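Local coordinates for Cgl0159-like domain-containing protein (Corynebacterium glutamicum, PDB 3FOK), which is of unknown function but has alternating strands and helices consistent with an alpha/beta barrel, and packs side by side with other copies of itself, at the interface of chains A and B. Coordinates in Å, arbitrary orientation; residue numbers count along the deposited sequence, not the author numbering. Chains: chain A/B, uncharacterized protein Cgl0159.

Contact 1: the interface of chains A and B. Residues chain A 204, 207-208, 211; chain B 52-53, 55, 57, 69, 118.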
ATOM      1  N   GLN A 204      12.859  24.090 -14.989  1.00 20.51           N
ATOM      2  CA  GLN A 204      11.962  22.961 -15.188  1.00 20.95           C
ATOM      3  C   GLN A 204      11.575  22.318 -13.854  1.00 20.59           C
ATOM      4  O   GLN A 204      10.441  21.875 -13.677  1.00 19.18           O
ATOM      5  CB  GLN A 204      12.613  21.909 -16.087  1.00 22.02           C
ATOM      6  CG  GLN A 204      11.644  20.835 -16.555  1.00 25.97           C
ATOM      7  CD  GLN A 204      12.320  19.737 -17.352  1.00 30.52           C
ATOM      8  OE1 GLN A 204      11.653  18.853 -17.897  1.00 32.58           O
ATOM      9  NE2 GLN A 204      13.648  19.781 -17.424  1.00 32.75           N
ATOM     10  N   ALA A 207       8.858  24.476 -12.107  1.00 16.15           N
ATOM     11  CA  ALA A 207       7.538  24.326 -12.718  1.00 16.60           C
ATOM     12  C   ALA A 207       6.871  23.038 -12.242  1.00 16.96           C
ATOM     13  O   ALA A 207       5.654  22.982 -12.073  1.00 18.44           O
ATOM     14  CB  ALA A 207       7.656  24.325 -14.233  1.00 15.12           C
ATOM     15  N   ILE A 208       7.677  22.007 -12.015  1.00 16.31           N
ATOM     16  CA  ILE A 208       7.167  20.726 -11.554  1.00 16.29           C
ATOM     17  C   ILE A 208       6.816  20.771 -10.072  1.00 16.92           C
ATOM     18  O   ILE A 208       5.707  20.412  -9.680  1.00 19.22           O
ATOM     19  CB  ILE A 208       8.195  19.594 -11.808  1.00 15.86           C
ATOM     20  CG1 ILE A 208       8.354  19.368 -13.317  1.00 12.69           C
ATOM     21  CG2 ILE A 208       7.742  18.309 -11.118  1.00 14.06           C
ATOM     22  CD1 ILE A 208       9.471  18.429 -13.686  1.00 12.19           C
ATOM     23  N   GLY A 211       3.700  22.631  -8.933  1.00 14.31           N
ATOM     24  CA  GLY A 211       2.435  21.961  -9.188  1.00 13.46           C
ATOM     25  C   GLY A 211       2.087  20.820  -8.244  1.00 12.66           C
ATOM     26  O   GLY A 211       1.042  20.188  -8.404  1.00 12.38           O
TER
ATOM     27  N   PRO B  52       2.971  22.858 -17.553  1.00 19.15           N
ATOM     28  CA  PRO B  52       4.212  23.050 -16.794  1.00 18.80           C
ATOM     29  C   PRO B  52       4.426  22.037 -15.673  1.00 18.89           C
ATOM     30  O   PRO B  52       5.492  21.429 -15.568  1.00 20.12           O
ATOM     31  CB  PRO B  52       4.070  24.473 -16.265  1.00 17.77           C
ATOM     32  CG  PRO B  52       3.295  25.149 -17.345  1.00 16.79           C
ATOM     33  CD  PRO B  52       2.228  24.128 -17.655  1.00 18.45           C
ATOM     34  N   ALA B  53       3.404  21.861 -14.839  1.00 18.89           N
ATOM     35  CA  ALA B  53       3.469  20.939 -13.713  1.00 18.12           C
ATOM     36  C   ALA B  53       3.830  19.513 -14.118  1.00 18.42           C
ATOM     37  O   ALA B  53       4.244  18.708 -13.284  1.00 17.61           O
ATOM     38  CB  ALA B  53       2.142  20.943 -12.971  1.00 19.17           C
ATOM     39  N   GLY B  55       6.070  18.970 -16.418  1.00 19.53           N
ATOM     40  CA  GLY B  55       7.402  19.080 -16.983  1.00 20.71           C
ATOM     41  C   GLY B  55       7.405  19.291 -18.485  1.00 21.83           C
ATOM     42  O   GLY B  55       8.375  18.951 -19.158  1.00 24.10           O
ATOM     43  N   LEU B  57       7.152  22.274 -20.998  1.00 24.49           N
ATOM     44  CA  LEU B  57       7.111  23.702 -21.304  1.00 25.17           C
ATOM     45  C   LEU B  57       7.123  24.038 -22.798  1.00 25.55           C
ATOM     46  O   LEU B  57       7.016  25.203 -23.163  1.00 26.16           O
ATOM     47  CB  LEU B  57       8.298  24.435 -20.655  1.00 24.61           C
ATOM     48  CG  LEU B  57       8.579  24.481 -19.147  1.00 24.15           C
ATOM     49  CD1 LEU B  57       7.288  24.743 -18.383  1.00 23.16           C
ATOM     50  CD2 LEU B  57       9.213  23.186 -18.702  1.00 22.52           C
ATOM     51  N   ARG B  69       6.563  32.015 -15.889  1.00 21.07           N
ATOM     52  CA  ARG B  69       5.253  31.998 -15.255  1.00 21.27           C
ATOM     53  C   ARG B  69       4.517  33.336 -15.320  1.00 20.58           C
ATOM     54  O   ARG B  69       3.290  33.368 -15.417  1.00 20.07           O
ATOM     55  CB  ARG B  69       5.381  31.533 -13.798  1.00 19.70           C
ATOM     56  CG  ARG B  69       4.061  31.445 -13.050  1.00 20.00           C
ATOM     57  CD  ARG B  69       3.079  30.459 -13.688  1.00 22.55           C
ATOM     58  NE  ARG B  69       3.130  29.120 -13.093  1.00 24.79           N
ATOM     59  CZ  ARG B  69       3.770  28.083 -13.623  1.00 26.72           C
ATOM     60  NH1 ARG B  69       4.423  28.214 -14.771  1.00 30.59           N
ATOM     61  NH2 ARG B  69       3.758  26.911 -13.003  1.00 28.63           N
ATOM     62  N   LEU B 118       5.693  12.621 -15.674  1.00 15.03           N
ATOM     63  CA  LEU B 118       6.486  13.699 -16.247  1.00 14.24           C
ATOM     64  C   LEU B 118       6.968  13.433 -17.663  1.00 15.09           C
ATOM     65  O   LEU B 118       7.319  12.315 -18.018  1.00 14.32           O
ATOM     66  CB  LEU B 118       7.691  13.990 -15.353  1.00 13.47           C
ATOM     67  CG  LEU B 118       7.374  14.415 -13.917  1.00 13.50           C
ATOM     68  CD1 LEU B 118       8.675  14.620 -13.156  1.00 12.97           C
ATOM     69  CD2 LEU B 118       6.547  15.694 -13.921  1.00 13.82           C
TER
HETATM   70  O   HOH W   1       3.727  18.751 -10.619  1.00 11.91           O
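A:Ile208 forms the apolar centre, where a helix of one Cgl0159-family chain lies against the 3-10 turn 52-54 and following loop of its neighbour. The isoleucine, on helix 199-210, and B:Leu118 reach toward each other tip to tip, A:Ile208 CD1 lying 3.9 Å from B:Leu118 CD1, while B:Leu118 CD2 sits between CD1 and CG2 of the isoleucine. With CG1 anti to the carbonyl carbon (chi1 -67°) and chi2 nearly straight, the same CG1-CD1 branch runs over B:Gly55, A:Ile208 CG1 coming 3.8 Å from its CA. A residue with no side chain lets the branched chain lie flat on backbone there.

Just before A:Ile208, A:Ala207 hides the most surface of the patch. Its methyl CB is 4.1 Å from B:Pro52 CB and also borders CD1 of B:Leu57; a small residue allows helix and turn to approach closely. Further along, B:Ala53 CB rests 3.9 Å from A:Gly211 CA. A:Gln204, extended with CG anti to the backbone N (chi1 -169°), crosses B:Leu57 obliquely, its aliphatic CG 4.0 Å from leucine CD2, so that its amide tip is carried to the rim near B:Gly55.

At the polar rim a water spans the chains, 2.7 Å from A:Ile208 O and equally far from B:Ala53 O. The B:Arg69 guanidinium approaches without bonding: NH2 stands 4.5 Å from A:Ala207 O, where its charge may suit the carbonyl end of helix 199-210.

Contact 2: the interface of chains A and B. Residues chain A 210-211, 213-217, 238; chain B 18, 91-93, 96, 131-132, 140.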
ATOM      1  N   ALA A 210       6.233  23.331  -8.102  1.00 16.15           N
ATOM      2  CA  ALA A 210       5.140  24.260  -7.847  1.00 14.70           C
ATOM      3  C   ALA A 210       3.778  23.603  -8.028  1.00 14.97           C
ATOM      4  O   ALA A 210       2.812  23.971  -7.356  1.00 17.19           O
ATOM      5  CB  ALA A 210       5.260  25.468  -8.774  1.00 14.73           C
ATOM      6  N   GLY A 211       3.700  22.631  -8.933  1.00 14.31           N
ATOM      7  CA  GLY A 211       2.435  21.961  -9.188  1.00 13.46           C
ATOM      8  C   GLY A 211       2.087  20.820  -8.244  1.00 12.66           C
ATOM      9  O   GLY A 211       1.042  20.188  -8.404  1.00 12.38           O
ATOM     10  N   GLY A 213       0.793  19.161  -4.864  1.00 11.14           N
ATOM     11  CA  GLY A 213      -0.101  19.514  -3.775  1.00 12.66           C
ATOM     12  C   GLY A 213      -1.465  19.905  -4.310  1.00 14.16           C
ATOM     13  O   GLY A 213      -1.596  20.234  -5.487  1.00 16.06           O
ATOM     14  N   ASN A 214      -2.482  19.876  -3.454  1.00 15.43           N
ATOM     15  CA  ASN A 214      -3.835  20.224  -3.870  1.00 16.53           C
ATOM     16  C   ASN A 214      -4.178  21.651  -3.474  1.00 17.36           C
ATOM     17  O   ASN A 214      -5.315  22.098  -3.617  1.00 17.09           O
ATOM     18  CB  ASN A 214      -4.845  19.254  -3.247  1.00 17.70           C
ATOM     19  CG  ASN A 214      -4.899  19.351  -1.731  1.00 18.19           C
ATOM     20  OD1 ASN A 214      -5.683  18.657  -1.085  1.00 18.08           O
ATOM     21  ND2 ASN A 214      -4.075  20.214  -1.158  1.00 18.97           N
ATOM     22  N   ASP A 215      -3.173  22.357  -2.978  1.00 18.24           N
ATOM     23  CA  ASP A 215      -3.306  23.739  -2.544  1.00 19.48           C
ATOM     24  C   ASP A 215      -1.872  24.249  -2.447  1.00 21.49           C
ATOM     25  O   ASP A 215      -1.122  23.829  -1.572  1.00 21.93           O
ATOM     26  CB  ASP A 215      -3.962  23.786  -1.162  1.00 20.30           C
ATOM     27  CG  ASP A 215      -4.130  25.203  -0.633  1.00 22.11           C
ATOM     28  OD1 ASP A 215      -3.487  26.129  -1.171  1.00 22.18           O
ATOM     29  OD2 ASP A 215      -4.907  25.387   0.331  1.00 21.51           O
ATOM     30  N   SER A 216      -1.473  25.132  -3.350  1.00 23.42           N
ATOM     31  CA  SER A 216      -0.117  25.654  -3.288  1.00 26.43           C
ATOM     32  C   SER A 216      -0.102  27.114  -2.880  1.00 26.28           C
ATOM     33  O   SER A 216       0.441  27.958  -3.584  1.00 29.77           O
ATOM     34  CB  SER A 216       0.593  25.462  -4.633  1.00 30.75           C
ATOM     35  OG  SER A 216       1.696  24.558  -4.501  1.00 33.06           O
ATOM     36  N   SER A 217      -0.713  27.401  -1.736  1.00 24.26           N
ATOM     37  CA  SER A 217      -0.774  28.761  -1.225  1.00 23.64           C
ATOM     38  C   SER A 217       0.146  28.927  -0.023  1.00 22.55           C
ATOM     39  O   SER A 217       0.282  30.019   0.516  1.00 23.75           O
ATOM     40  CB  SER A 217      -2.210  29.122  -0.831  1.00 25.27           C
ATOM     41  OG  SER A 217      -2.663  28.343   0.265  1.00 25.62           O
HETATM   42  N   MSE A 238       6.202  32.446  -6.273  1.00 24.71           N
HETATM   43  CA  MSE A 238       6.340  32.005  -4.893  1.00 26.11           C
HETATM   44  C   MSE A 238       7.553  32.514  -4.138  1.00 23.39           C
HETATM   45  O   MSE A 238       8.620  32.724  -4.713  1.00 22.16           O
HETATM   46  CB  MSE A 238       6.319  30.481  -4.847  1.00 30.11           C
HETATM   47  CG  MSE A 238       5.048  29.913  -5.428  1.00 35.42           C
HETATM   48 SE   MSE A 238       5.110  28.010  -5.614  1.00 43.55          SE
HETATM   49  CE  MSE A 238       3.203  27.668  -5.501  1.00 41.36           C
TER
ATOM     50  N   ARG B  18       1.425  35.909  -1.112  1.00 19.38           N
ATOM     51  CA  ARG B  18       1.933  34.555  -0.911  1.00 18.66           C
ATOM     52  C   ARG B  18       2.939  34.501   0.229  1.00 18.32           C
ATOM     53  O   ARG B  18       3.012  33.517   0.964  1.00 19.92           O
ATOM     54  CB  ARG B  18       2.612  34.050  -2.183  1.00 16.77           C
ATOM     55  CG  ARG B  18       1.659  33.502  -3.210  1.00 16.20           C
ATOM     56  CD  ARG B  18       2.403  33.037  -4.443  1.00 14.53           C
ATOM     57  NE  ARG B  18       1.583  32.109  -5.208  1.00 17.75           N
ATOM     58  CZ  ARG B  18       1.319  30.865  -4.819  1.00 18.14           C
ATOM     59  NH1 ARG B  18       1.819  30.401  -3.678  1.00 16.12           N
ATOM     60  NH2 ARG B  18       0.537  30.090  -5.559  1.00 19.43           N
ATOM     61  N   THR B  91      -3.371  23.590 -12.692  1.00 16.93           N
ATOM     62  CA  THR B  91      -2.934  22.905 -11.489  1.00 18.87           C
ATOM     63  C   THR B  91      -3.165  23.921 -10.363  1.00 18.75           C
ATOM     64  O   THR B  91      -3.384  25.104 -10.632  1.00 19.00           O
ATOM     65  CB  THR B  91      -1.443  22.506 -11.622  1.00 20.03           C
ATOM     66  OG1 THR B  91      -0.779  22.668 -10.365  1.00 26.55           O
ATOM     67  CG2 THR B  91      -0.758  23.353 -12.681  1.00 21.13           C
ATOM     68  N   PRO B  92      -3.133  23.482  -9.095  1.00 17.89           N
ATOM     69  CA  PRO B  92      -3.361  24.430  -7.997  1.00 18.07           C
ATOM     70  C   PRO B  92      -2.521  25.712  -8.001  1.00 18.18           C
ATOM     71  O   PRO B  92      -3.019  26.775  -7.627  1.00 16.59           O
ATOM     72  CB  PRO B  92      -3.113  23.582  -6.751  1.00 17.25           C
ATOM     73  CG  PRO B  92      -3.559  22.224  -7.190  1.00 17.47           C
ATOM     74  CD  PRO B  92      -2.954  22.116  -8.572  1.00 16.42           C
ATOM     75  N   ASP B  93      -1.260  25.626  -8.420  1.00 17.40           N
ATOM     76  CA  ASP B  93      -0.403  26.810  -8.426  1.00 18.14           C
ATOM     77  C   ASP B  93      -0.882  27.860  -9.420  1.00 18.63           C
ATOM     78  O   ASP B  93      -0.855  29.060  -9.130  1.00 19.67           O
ATOM     79  CB  ASP B  93       1.064  26.424  -8.690  1.00 19.13           C
ATOM     80  CG  ASP B  93       1.279  25.786 -10.053  1.00 24.45           C
ATOM     81  OD1 ASP B  93       0.403  25.015 -10.503  1.00 27.39           O
ATOM     82  OD2 ASP B  93       2.340  26.043 -10.669  1.00 26.04           O
ATOM     83  N   ASP B  96      -4.456  29.250  -8.188  1.00 17.26           N
ATOM     84  CA  ASP B  96      -4.246  30.082  -7.007  1.00 17.81           C
ATOM     85  C   ASP B  96      -3.809  31.492  -7.398  1.00 18.73           C
ATOM     86  O   ASP B  96      -4.346  32.478  -6.880  1.00 18.35           O
ATOM     87  CB  ASP B  96      -3.195  29.468  -6.082  1.00 18.98           C
ATOM     88  CG  ASP B  96      -3.777  28.423  -5.136  1.00 22.04           C
ATOM     89  OD1 ASP B  96      -5.023  28.291  -5.061  1.00 22.59           O
ATOM     90  OD2 ASP B  96      -2.985  27.737  -4.452  1.00 20.99           O
ATOM     91  N   GLY B 131      -1.746  16.514  -7.988  1.00 11.50           N
ATOM     92  CA  GLY B 131      -2.305  17.850  -7.862  1.00 13.20           C
ATOM     93  C   GLY B 131      -3.581  17.942  -7.051  1.00 15.52           C
ATOM     94  O   GLY B 131      -3.623  17.554  -5.886  1.00 17.35           O
ATOM     95  N   TYR B 132      -4.622  18.482  -7.671  1.00 16.25           N
ATOM     96  CA  TYR B 132      -5.920  18.622  -7.027  1.00 15.20           C
ATOM     97  C   TYR B 132      -6.534  17.262  -6.729  1.00 14.36           C
ATOM     98  O   TYR B 132      -6.316  16.297  -7.456  1.00 16.59           O
ATOM     99  CB  TYR B 132      -6.899  19.365  -7.945  1.00 15.46           C
ATOM    100  CG  TYR B 132      -6.894  20.874  -7.855  1.00 15.76           C
ATOM    101  CD1 TYR B 132      -7.364  21.528  -6.713  1.00 15.55           C
ATOM    102  CD2 TYR B 132      -6.463  21.652  -8.931  1.00 15.71           C
ATOM    103  CE1 TYR B 132      -7.410  22.918  -6.649  1.00 16.26           C
ATOM    104  CE2 TYR B 132      -6.503  23.040  -8.878  1.00 16.72           C
ATOM    105  CZ  TYR B 132      -6.978  23.668  -7.736  1.00 18.13           C
ATOM    106  OH  TYR B 132      -7.024  25.043  -7.691  1.00 18.77           O
ATOM    107  N   ARG B 140     -12.629  24.272  -2.021  1.00 25.74           N
ATOM    108  CA  ARG B 140     -12.267  25.525  -2.674  1.00 24.35           C
ATOM    109  C   ARG B 140     -13.356  26.063  -3.591  1.00 24.04           C
ATOM    110  O   ARG B 140     -13.450  27.272  -3.816  1.00 24.05           O
ATOM    111  CB  ARG B 140     -10.991  25.323  -3.484  1.00 24.68           C
ATOM    112  CG  ARG B 140     -10.078  26.518  -3.496  1.00 25.67           C
ATOM    113  CD  ARG B 140      -9.398  26.680  -2.161  1.00 25.04           C
ATOM    114  NE  ARG B 140      -8.048  27.194  -2.343  1.00 26.34           N
ATOM    115  CZ  ARG B 140      -7.110  27.187  -1.404  1.00 27.96           C
ATOM    116  NH1 ARG B 140      -7.369  26.694  -0.199  1.00 27.57           N
ATOM    117  NH2 ARG B 140      -5.899  27.655  -1.681  1.00 29.31           N
TER
HETATM  118  O   HOH W   2       2.705  30.887   1.258  1.00 12.30           O
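The loop after helix 199-210 of chain A lies across the N-terminal end of helix 92-101 of chain B, with an arginine at either flank. B:Arg18, extended from CG to NE, meets the backbone carbonyl of A:Ser216 end-on: NH1 (2.8 Å) and NH2 (2.9 Å) both donate to A:Ser216 O. That oxygen lies in the guanidinium plane and both donors in the carbonyl plane, so the paired grip limits rotation. The selenomethionine A:Met238 crosses obliquely over one guanidinium face, its CG 3.6 Å above the plane toward the rim; the long, flexible methionine chain, here with selenium for sulphur, can lie along a flat cation.

At the other flank A:Asp215, CG anti to the backbone N, forms a salt bridge with B:Arg140, NH1 to OD2 2.8 Å. The planes stand 81° apart, so the pairing is not coplanar: OD2 is met from well above the carboxylate plane, and the second prong, NH2 to OD1, is weak. A:Ser217 OG steadies the carboxylate, donating to A:Asp215 OD1 at 2.8 Å. A:Ser216 OG ties back to A:Ala210 O at 3.1 Å, fixing the loop.

B:Pro92, rigid, wedges beside A:Gly213 and A:Asn214 and covers the centre of the B:Tyr132 ring. The loop joins helix 199-210 to strand 219-224 while resting on helix 92-101.

Contact 3: the interface of chains A and B. Residues chain A 162-163, 166-167, 211-213; chain B 128-130.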
ATOM      1  N   LEU A 162       7.469  12.079  -5.845  1.00 13.98           N
ATOM      2  CA  LEU A 162       6.625  13.176  -6.298  1.00 14.36           C
ATOM      3  C   LEU A 162       5.280  13.081  -5.585  1.00 15.35           C
ATOM      4  O   LEU A 162       4.756  14.076  -5.081  1.00 15.20           O
ATOM      5  CB  LEU A 162       6.413  13.105  -7.813  1.00 13.15           C
ATOM      6  CG  LEU A 162       7.631  13.363  -8.702  1.00 14.98           C
ATOM      7  CD1 LEU A 162       7.275  13.085 -10.157  1.00 13.53           C
ATOM      8  CD2 LEU A 162       8.097  14.800  -8.529  1.00 13.82           C
ATOM      9  N   GLU A 163       4.732  11.872  -5.529  1.00 14.90           N
ATOM     10  CA  GLU A 163       3.442  11.654  -4.884  1.00 14.66           C
ATOM     11  C   GLU A 163       3.485  11.916  -3.379  1.00 13.29           C
ATOM     12  O   GLU A 163       2.567  12.517  -2.827  1.00 12.70           O
ATOM     13  CB  GLU A 163       2.942  10.231  -5.168  1.00 14.04           C
ATOM     14  CG  GLU A 163       1.595   9.906  -4.548  1.00 14.94           C
ATOM     15  CD  GLU A 163       0.953   8.662  -5.140  1.00 16.62           C
ATOM     16  OE1 GLU A 163       1.692   7.721  -5.500  1.00 13.67           O
ATOM     17  OE2 GLU A 163      -0.294   8.621  -5.236  1.00 20.66           O
ATOM     18  N   ALA A 166       3.577  15.567  -2.784  1.00 10.53           N
ATOM     19  CA  ALA A 166       2.258  16.152  -3.003  1.00 11.78           C
ATOM     20  C   ALA A 166       1.425  15.981  -1.737  1.00 12.52           C
ATOM     21  O   ALA A 166       0.715  16.899  -1.317  1.00 12.57           O
ATOM     22  CB  ALA A 166       1.565  15.480  -4.179  1.00  9.65           C
ATOM     23  N   HIS A 167       1.518  14.805  -1.123  1.00 13.27           N
ATOM     24  CA  HIS A 167       0.771  14.539   0.098  1.00 14.77           C
ATOM     25  C   HIS A 167       1.255  15.445   1.229  1.00 15.85           C
ATOM     26  O   HIS A 167       0.452  15.949   2.014  1.00 18.28           O
ATOM     27  CB  HIS A 167       0.912  13.066   0.495  1.00 16.33           C
ATOM     28  CG  HIS A 167       0.207  12.121  -0.434  1.00 19.39           C
ATOM     29  ND1 HIS A 167      -0.453  12.545  -1.567  1.00 20.22           N
ATOM     30  CD2 HIS A 167       0.057  10.774  -0.396  1.00 20.92           C
ATOM     31  CE1 HIS A 167      -0.980  11.504  -2.187  1.00 19.48           C
ATOM     32  NE2 HIS A 167      -0.684  10.417  -1.496  1.00 20.96           N
ATOM     33  N   GLY A 211       3.700  22.631  -8.933  1.00 14.31           N
ATOM     34  CA  GLY A 211       2.435  21.961  -9.188  1.00 13.46           C
ATOM     35  C   GLY A 211       2.087  20.820  -8.244  1.00 12.66           C
ATOM     36  O   GLY A 211       1.042  20.188  -8.404  1.00 12.38           O
ATOM     37  N   LEU A 212       2.948  20.550  -7.267  1.00 10.10           N
ATOM     38  CA  LEU A 212       2.714  19.463  -6.316  1.00 10.85           C
ATOM     39  C   LEU A 212       1.846  19.919  -5.146  1.00 10.68           C
ATOM     40  O   LEU A 212       2.130  20.924  -4.499  1.00 10.20           O
ATOM     41  CB  LEU A 212       4.047  18.926  -5.781  1.00  9.30           C
ATOM     42  CG  LEU A 212       5.023  18.336  -6.801  1.00 10.83           C
ATOM     43  CD1 LEU A 212       6.324  17.948  -6.113  1.00  9.08           C
ATOM     44  CD2 LEU A 212       4.389  17.123  -7.471  1.00  9.77           C
ATOM     45  N   GLY A 213       0.793  19.161  -4.864  1.00 11.14           N
ATOM     46  CA  GLY A 213      -0.101  19.514  -3.775  1.00 12.66           C
ATOM     47  C   GLY A 213      -1.465  19.905  -4.310  1.00 14.16           C
ATOM     48  O   GLY A 213      -1.596  20.234  -5.487  1.00 16.06           O
TER
ATOM     49  N   ARG B 128       0.942   9.359 -11.652  1.00 18.01           N
ATOM     50  CA  ARG B 128       0.378   9.486 -10.317  1.00 16.26           C
ATOM     51  C   ARG B 128      -0.376  10.789 -10.032  1.00 16.10           C
ATOM     52  O   ARG B 128      -0.134  11.818 -10.662  1.00 15.72           O
ATOM     53  CB  ARG B 128       1.493   9.258  -9.293  1.00 15.68           C
ATOM     54  CG  ARG B 128       2.036   7.832  -9.337  1.00 17.63           C
ATOM     55  CD  ARG B 128       3.478   7.738  -8.876  1.00 17.71           C
ATOM     56  NE  ARG B 128       3.627   6.978  -7.640  1.00 20.26           N
ATOM     57  CZ  ARG B 128       4.127   5.749  -7.564  1.00 20.11           C
ATOM     58  NH1 ARG B 128       4.537   5.121  -8.652  1.00 19.46           N
ATOM     59  NH2 ARG B 128       4.215   5.148  -6.390  1.00 22.68           N
ATOM     60  N   TYR B 129      -1.305  10.721  -9.081  1.00 15.06           N
ATOM     61  CA  TYR B 129      -2.116  11.873  -8.697  1.00 13.44           C
ATOM     62  C   TYR B 129      -1.367  12.771  -7.729  1.00 13.35           C
ATOM     63  O   TYR B 129      -1.285  12.511  -6.528  1.00 12.62           O
ATOM     64  CB  TYR B 129      -3.449  11.388  -8.124  1.00 12.55           C
ATOM     65  CG  TYR B 129      -4.376  10.951  -9.235  1.00 10.95           C
ATOM     66  CD1 TYR B 129      -5.504  11.705  -9.564  1.00 11.01           C
ATOM     67  CD2 TYR B 129      -4.070   9.841 -10.029  1.00 11.72           C
ATOM     68  CE1 TYR B 129      -6.299  11.369 -10.657  1.00 13.48           C
ATOM     69  CE2 TYR B 129      -4.856   9.502 -11.122  1.00 13.37           C
ATOM     70  CZ  TYR B 129      -5.968  10.267 -11.430  1.00 14.72           C
ATOM     71  OH  TYR B 129      -6.744   9.929 -12.513  1.00 15.30           O
ATOM     72  N   THR B 130      -0.840  13.853  -8.291  1.00 14.41           N
ATOM     73  CA  THR B 130      -0.022  14.824  -7.576  1.00 14.21           C
ATOM     74  C   THR B 130      -0.590  16.231  -7.397  1.00 14.52           C
ATOM     75  O   THR B 130       0.031  17.064  -6.730  1.00 13.54           O
ATOM     76  CB  THR B 130       1.329  14.972  -8.295  1.00 15.67           C
ATOM     77  OG1 THR B 130       1.096  15.422  -9.637  1.00 18.63           O
ATOM     78  CG2 THR B 130       2.057  13.638  -8.353  1.00 10.29           C
TER
HETATM   79  O   HOH W   3       1.119  18.037  -9.947  1.00  6.83           O
HETATM   80  O   HOH W   4      -1.781   8.318  -7.873  1.00 11.80           O
HETATM   81  O   HOH W   5      -2.154  10.536  -4.879  1.00 17.05           O
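A backbone bond and a salt bridge anchor the 128-130 loop of one Cgl0159-family chain to helix 158-174 and the 211-213 turn of the other. A:Gly213 N donates to the B:Thr130 carbonyl O at 2.9 Å, 166° at the hydrogen and nearly along the C=O axis. A:Gly213 itself has a positive phi (113°), which glycine adopts readily. B:Arg128 NE reaches A:Glu163 OE1 at 3.0 Å as a hydrogen-bonded salt bridge. The glutamate is extended, with CG anti to the backbone N, whereas the arginine bends at chi3; carboxylate and guanidinium planes stand 85° apart, and OE1 is met from above the carboxylate plane. Both side chains are long enough for the opposite charges to meet across the gap between helix and loop.

Around the backbone bond, B:Thr130 buries the largest surface of the patch. Its CA packs 3.8 Å from A:Ala166 CB, a methyl small enough for the loop to settle on the helix, and its side chain crosses A:Leu212 obliquely, CB against CD2.

Waters complete the outer shell. A:Glu163 OE2 holds two: one at 3.0 Å that is also bound to B:Tyr129 N, the other at 2.7 Å and linked to B:Tyr129 O. The carboxylate therefore reads both polar groups of one peptide residue indirectly. A third water joins B:Thr130 OG1 to A:Gly211 O, 2.6 Å from the hydroxyl. Behind the glutamate, its own backbone carbonyl lies over one face of the A:His167 ring, toward the rim.

The three contacts form one continuous surface: the C-alpha centres of contact 1 lie about 12 Å from those of contact 2 and of contact 3, and contacts 2 and 3 are about 10 Å apart. A:Gly211 belongs to all three and A:Gly213 to contacts 2 and 3, so the turn ending helix 199-210 is where they converge. Contacts 1 and 2 draw on that helix, while contact 3 adds helix 158-174. The pairing is not an exact two-fold: different faces of identical chains meet. Such joining could extend to further copies, and the deposited assembly holds five, although the structure alone does not establish the biological oligomer.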